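Local coordinates for protein transcriptional regulator, putative, Mar family (Thermotoga maritima, PDB 2ETH) that probably binds DNA as a dimeric MarR-family transcription factor, regulating transcription through winged helix-turn-helix domains, at the interface of chains A and B. Coordinates in Å, arbitrary orientation; residue numbers count along the deposited sequence, not the author numbering. Chains: chain A/B, transcriptional regulator, putative, Mar family.

Contact 1: the interface of chains A and B. Residues chain A 119, 142, 145-146; chain B 21-22, 25.
B:Leu22 reaches between two aromatic rings of chain A, touching each with a different methyl of its fork. It projects from helix 15-32 of chain B, while A:Phe119 belongs to helix 106-127 and A:Phe142 to helix 132-150. From CB, the B:Leu22 side chain leaves with CG anti to its own carbonyl carbon (chi1 -79°); CB and CG stay back from the two rings, and the branches make the contacts. CD1, carried on anti to CA, meets the tip of A:Phe119, lying 3.7 Å from ring atom CZ, with CE1 almost as near. The two side chains cross obliquely, and the methyl caps the far rim of the ring. CD2 turns toward A:Phe142 and packs 3.9 Å from its CE1, the side chains crossing at about a right angle. An alanine in place of B:Leu22 would probably leave the rims of A:Phe119 and A:Phe142 without their partner and open a gap between the two helices of chain A. The A:Phe142 ring is covered from within its own chain by A:Val146, whose CG2 sits 3.9 Å above one face, toward the rim; CD2 of B:Leu22 lies on the other side of that ring plane. B:Thr21 adds its CG2 methyl, rather than its hydroxyl, near the ring tip, 4.2 Å from CZ of A:Phe142. One turn along helix 15-32, B:Leu25 continues the apolar seam with both of its methyls. Its CD1 comes loosely up to A:Val146, 4.2 Å from CG2. No nitrogen or oxygen bonds across this patch, so it holds by shape and burial of apolar surface, as expected in a MarR dimerisation region. A:Met145, present as selenomethionine, bends at its last torsion (chi3 58°), which brings the terminal methyl CE tightly against B:Leu25, 3.4 Å from CD2.

Contact 2: the interface of chains A and B. Residues chain A 29, 32, 126, 129-130; chain B 148-149.
The phenol oxygen OH of A:Tyr32 and the backbone carbonyl O of B:Leu149 approach to 3.7 Å, too far for a hydrogen bond, and no polar bond joins the chains in this patch. The contact is instead built around the side chain of B:Leu149, near the end of helix 132-150, which is buried among residues from two stretches of chain A. CD1 continues anti to CA (chi2 -177°) and packs against the A:Phe29 ring near the C-terminal end of helix 15-30, 3.5 Å from CE1, with the side chains at about a right angle. CD2 branches off to the aliphatic run of A:Lys129, 3.9 Å from CD; that chain is extended, but its terminal amine is not modelled, so its charge cannot be placed. A:Val126 lies loosely beside CD2. B:Ala148 uses its methyl on the neighbouring ring: CB lies in plane at the edge of A:Phe130, 3.7 Å from CD1. One face of this ring is backed by the carbonyl O of A:Val126, 3.9 Å above its centre, in the same chain. The patch thus seats the last turn of one subunit's C-terminal helix against the end of its partner's first helix with the loop beyond it, and the end of helix 106-127 with the loop that follows, helping to hold the dimer together.

Contact 1: the interface of chains A and B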
loop_
_atom_site.group_PDB
_atom_site.type_symbol
_atom_site.label_atom_id
_atom_site.label_comp_id
_atom_site.label_asym_id
_atom_site.label_seq_id
_atom_site.Cartn_x
_atom_site.Cartn_y
_atom_site.Cartn_z
ATOM N N PHE A 119 10.136 -1.487 -8.910
ATOM C CA PHE A 119 10.611 -0.918 -7.652
ATOM C C PHE A 119 12.037 -0.346 -7.805
ATOM O O PHE A 119 12.337 0.725 -7.329
ATOM C CB PHE A 119 10.594 -1.976 -6.551
ATOM C CG PHE A 119 11.088 -1.482 -5.218
ATOM C CD1 PHE A 119 10.247 -0.771 -4.365
ATOM C CD2 PHE A 119 12.398 -1.727 -4.807
ATOM C CE1 PHE A 119 10.700 -0.305 -3.121
ATOM C CE2 PHE A 119 12.854 -1.269 -3.560
ATOM C CZ PHE A 119 11.996 -0.558 -2.721
ATOM N N PHE A 142 15.590 7.117 8.136
ATOM C CA PHE A 142 15.094 5.778 7.851
ATOM C C PHE A 142 15.639 4.728 8.818
ATOM O O PHE A 142 14.863 3.941 9.400
ATOM C CB PHE A 142 15.448 5.368 6.436
ATOM C CG PHE A 142 14.861 4.059 6.028
ATOM C CD1 PHE A 142 13.502 3.959 5.774
ATOM C CD2 PHE A 142 15.652 2.902 5.960
ATOM C CE1 PHE A 142 12.939 2.742 5.426
ATOM C CE2 PHE A 142 15.096 1.684 5.598
ATOM C CZ PHE A 142 13.728 1.615 5.311
HETATM N N MSE A 145 14.312 5.099 12.303
HETATM C CA MSE A 145 12.925 4.600 12.422
HETATM C C MSE A 145 12.883 3.078 12.483
HETATM O O MSE A 145 12.127 2.484 13.266
HETATM C CB MSE A 145 12.118 5.042 11.237
HETATM C CG MSE A 145 10.696 4.666 11.335
HETATM SE SE MSE A 145 9.762 5.239 9.717
HETATM C CE MSE A 145 10.893 4.235 8.488
ATOM N N VAL A 146 13.667 2.442 11.619
ATOM C CA VAL A 146 13.723 1.023 11.672
ATOM C C VAL A 146 14.282 0.557 13.007
ATOM O O VAL A 146 13.706 -0.340 13.611
ATOM C CB VAL A 146 14.442 0.376 10.463
ATOM C CG1 VAL A 146 14.531 -1.131 10.710
ATOM C CG2 VAL A 146 13.635 0.683 9.188
ATOM N N THR B 21 13.011 -4.856 3.640
ATOM C CA THR B 21 13.008 -4.058 4.877
ATOM C C THR B 21 11.719 -3.220 4.944
ATOM O O THR B 21 11.058 -3.157 5.961
ATOM C CB THR B 21 14.223 -3.140 4.954
ATOM O OG1 THR B 21 15.428 -3.889 4.732
ATOM C CG2 THR B 21 14.341 -2.454 6.362
ATOM N N LEU B 22 11.347 -2.603 3.834
ATOM C CA LEU B 22 10.103 -1.824 3.758
ATOM C C LEU B 22 8.897 -2.671 4.113
ATOM O O LEU B 22 8.032 -2.247 4.869
ATOM C CB LEU B 22 9.940 -1.234 2.359
ATOM C CG LEU B 22 10.798 0.020 2.128
ATOM C CD1 LEU B 22 10.835 0.389 0.639
ATOM C CD2 LEU B 22 10.302 1.204 2.962
ATOM N N LEU B 25 8.741 -3.623 7.789
ATOM C CA LEU B 25 8.226 -2.450 8.456
ATOM C C LEU B 25 6.692 -2.443 8.318
ATOM O O LEU B 25 5.980 -2.526 9.317
ATOM C CB LEU B 25 8.875 -1.207 7.843
ATOM C CG LEU B 25 8.893 0.074 8.632
ATOM C CD1 LEU B 25 9.565 -0.144 9.992
ATOM C CD2 LEU B 25 9.607 1.139 7.787
#

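Contact 2: the interface of chains A and B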
loop_
_atom_site.group_PDB
_atom_site.type_symbol
_atom_site.label_atom_id
_atom_site.label_comp_id
_atom_site.label_asym_id
_atom_site.label_seq_id
_atom_site.Cartn_x
_atom_site.Cartn_y
_atom_site.Cartn_z
ATOM N N PHE A 29 5.348 8.937 -5.581
ATOM C CA PHE A 29 5.968 7.634 -5.938
ATOM C C PHE A 29 5.162 6.866 -7.007
ATOM O O PHE A 29 5.736 6.126 -7.794
ATOM C CB PHE A 29 6.121 6.679 -4.730
ATOM C CG PHE A 29 7.036 7.164 -3.644
ATOM C CD1 PHE A 29 8.297 7.676 -3.933
ATOM C CD2 PHE A 29 6.653 7.053 -2.311
ATOM C CE1 PHE A 29 9.135 8.081 -2.927
ATOM C CE2 PHE A 29 7.496 7.467 -1.296
ATOM C CZ PHE A 29 8.741 7.978 -1.606
ATOM N N TYR A 32 6.366 7.573 -10.334
ATOM C CA TYR A 32 7.759 7.124 -10.551
ATOM C C TYR A 32 7.890 5.609 -10.761
ATOM O O TYR A 32 8.982 5.124 -11.076
ATOM C CB TYR A 32 8.620 7.507 -9.345
ATOM C CG TYR A 32 8.814 8.992 -9.106
ATOM C CD1 TYR A 32 9.128 9.855 -10.153
ATOM C CD2 TYR A 32 8.739 9.523 -7.817
ATOM C CE1 TYR A 32 9.323 11.194 -9.934
ATOM C CE2 TYR A 32 8.944 10.865 -7.584
ATOM C CZ TYR A 32 9.234 11.698 -8.649
ATOM O OH TYR A 32 9.434 13.049 -8.446
ATOM N N VAL A 126 14.082 8.117 -7.400
ATOM C CA VAL A 126 14.145 8.827 -6.115
ATOM C C VAL A 126 15.575 9.243 -5.850
ATOM O O VAL A 126 15.854 10.397 -5.485
ATOM C CB VAL A 126 13.630 7.936 -4.961
ATOM C CG1 VAL A 126 14.012 8.478 -3.576
ATOM C CG2 VAL A 126 12.162 7.726 -5.078
ATOM N N LYS A 129 17.215 12.328 -7.274
ATOM C CA LYS A 129 16.733 13.606 -6.739
ATOM C C LYS A 129 17.334 13.929 -5.409
ATOM O O LYS A 129 17.044 14.974 -4.869
ATOM C CB LYS A 129 15.215 13.608 -6.632
ATOM C CG LYS A 129 14.562 13.606 -7.977
ATOM C CD LYS A 129 13.079 13.247 -7.873
ATOM C CE LYS A 129 12.401 13.315 -9.244
ATOM N N PHE A 130 18.201 13.070 -4.904
ATOM C CA PHE A 130 18.918 13.351 -3.679
ATOM C C PHE A 130 20.408 13.743 -3.904
ATOM O O PHE A 130 21.134 13.059 -4.588
ATOM C CB PHE A 130 18.957 12.116 -2.787
ATOM C CG PHE A 130 17.621 11.652 -2.222
ATOM C CD1 PHE A 130 16.510 12.456 -2.163
ATOM C CD2 PHE A 130 17.545 10.387 -1.660
ATOM C CE1 PHE A 130 15.327 11.988 -1.629
ATOM C CE2 PHE A 130 16.364 9.926 -1.100
ATOM C CZ PHE A 130 15.246 10.737 -1.101
ATOM N N ALA B 148 12.832 17.124 -1.325
ATOM C CA ALA B 148 13.623 16.701 -2.494
ATOM C C ALA B 148 12.755 16.198 -3.620
ATOM O O ALA B 148 12.977 16.517 -4.772
ATOM C CB ALA B 148 14.635 15.659 -2.114
ATOM N N LEU B 149 11.725 15.441 -3.282
ATOM C CA LEU B 149 10.812 14.909 -4.294
ATOM C C LEU B 149 9.804 15.922 -4.865
ATOM O O LEU B 149 9.135 15.643 -5.858
ATOM C CB LEU B 149 10.097 13.692 -3.724
ATOM C CG LEU B 149 11.032 12.566 -3.242
ATOM C CD1 LEU B 149 10.216 11.375 -2.771
ATOM C CD2 LEU B 149 12.018 12.165 -4.313
#

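Contact 1 and contact 2 lie about 16 Å apart between the centres of their C-alpha atoms, and both use the terminal helices of the two chains. Helix 132-150 serves from chain A in contact 1 and from chain B in contact 2, while the first helix, beginning at residue 15, lends its middle, from chain B, to contact 1 and its C-terminal end, from chain A, to contact 2. Helix 106-127 of chain A contributes to both. Two-fold symmetry repeats each patch with the chains exchanged, so the subunits interlock through apolar packing, an arrangement that probably sets the relative placement of the two DNA-binding domains.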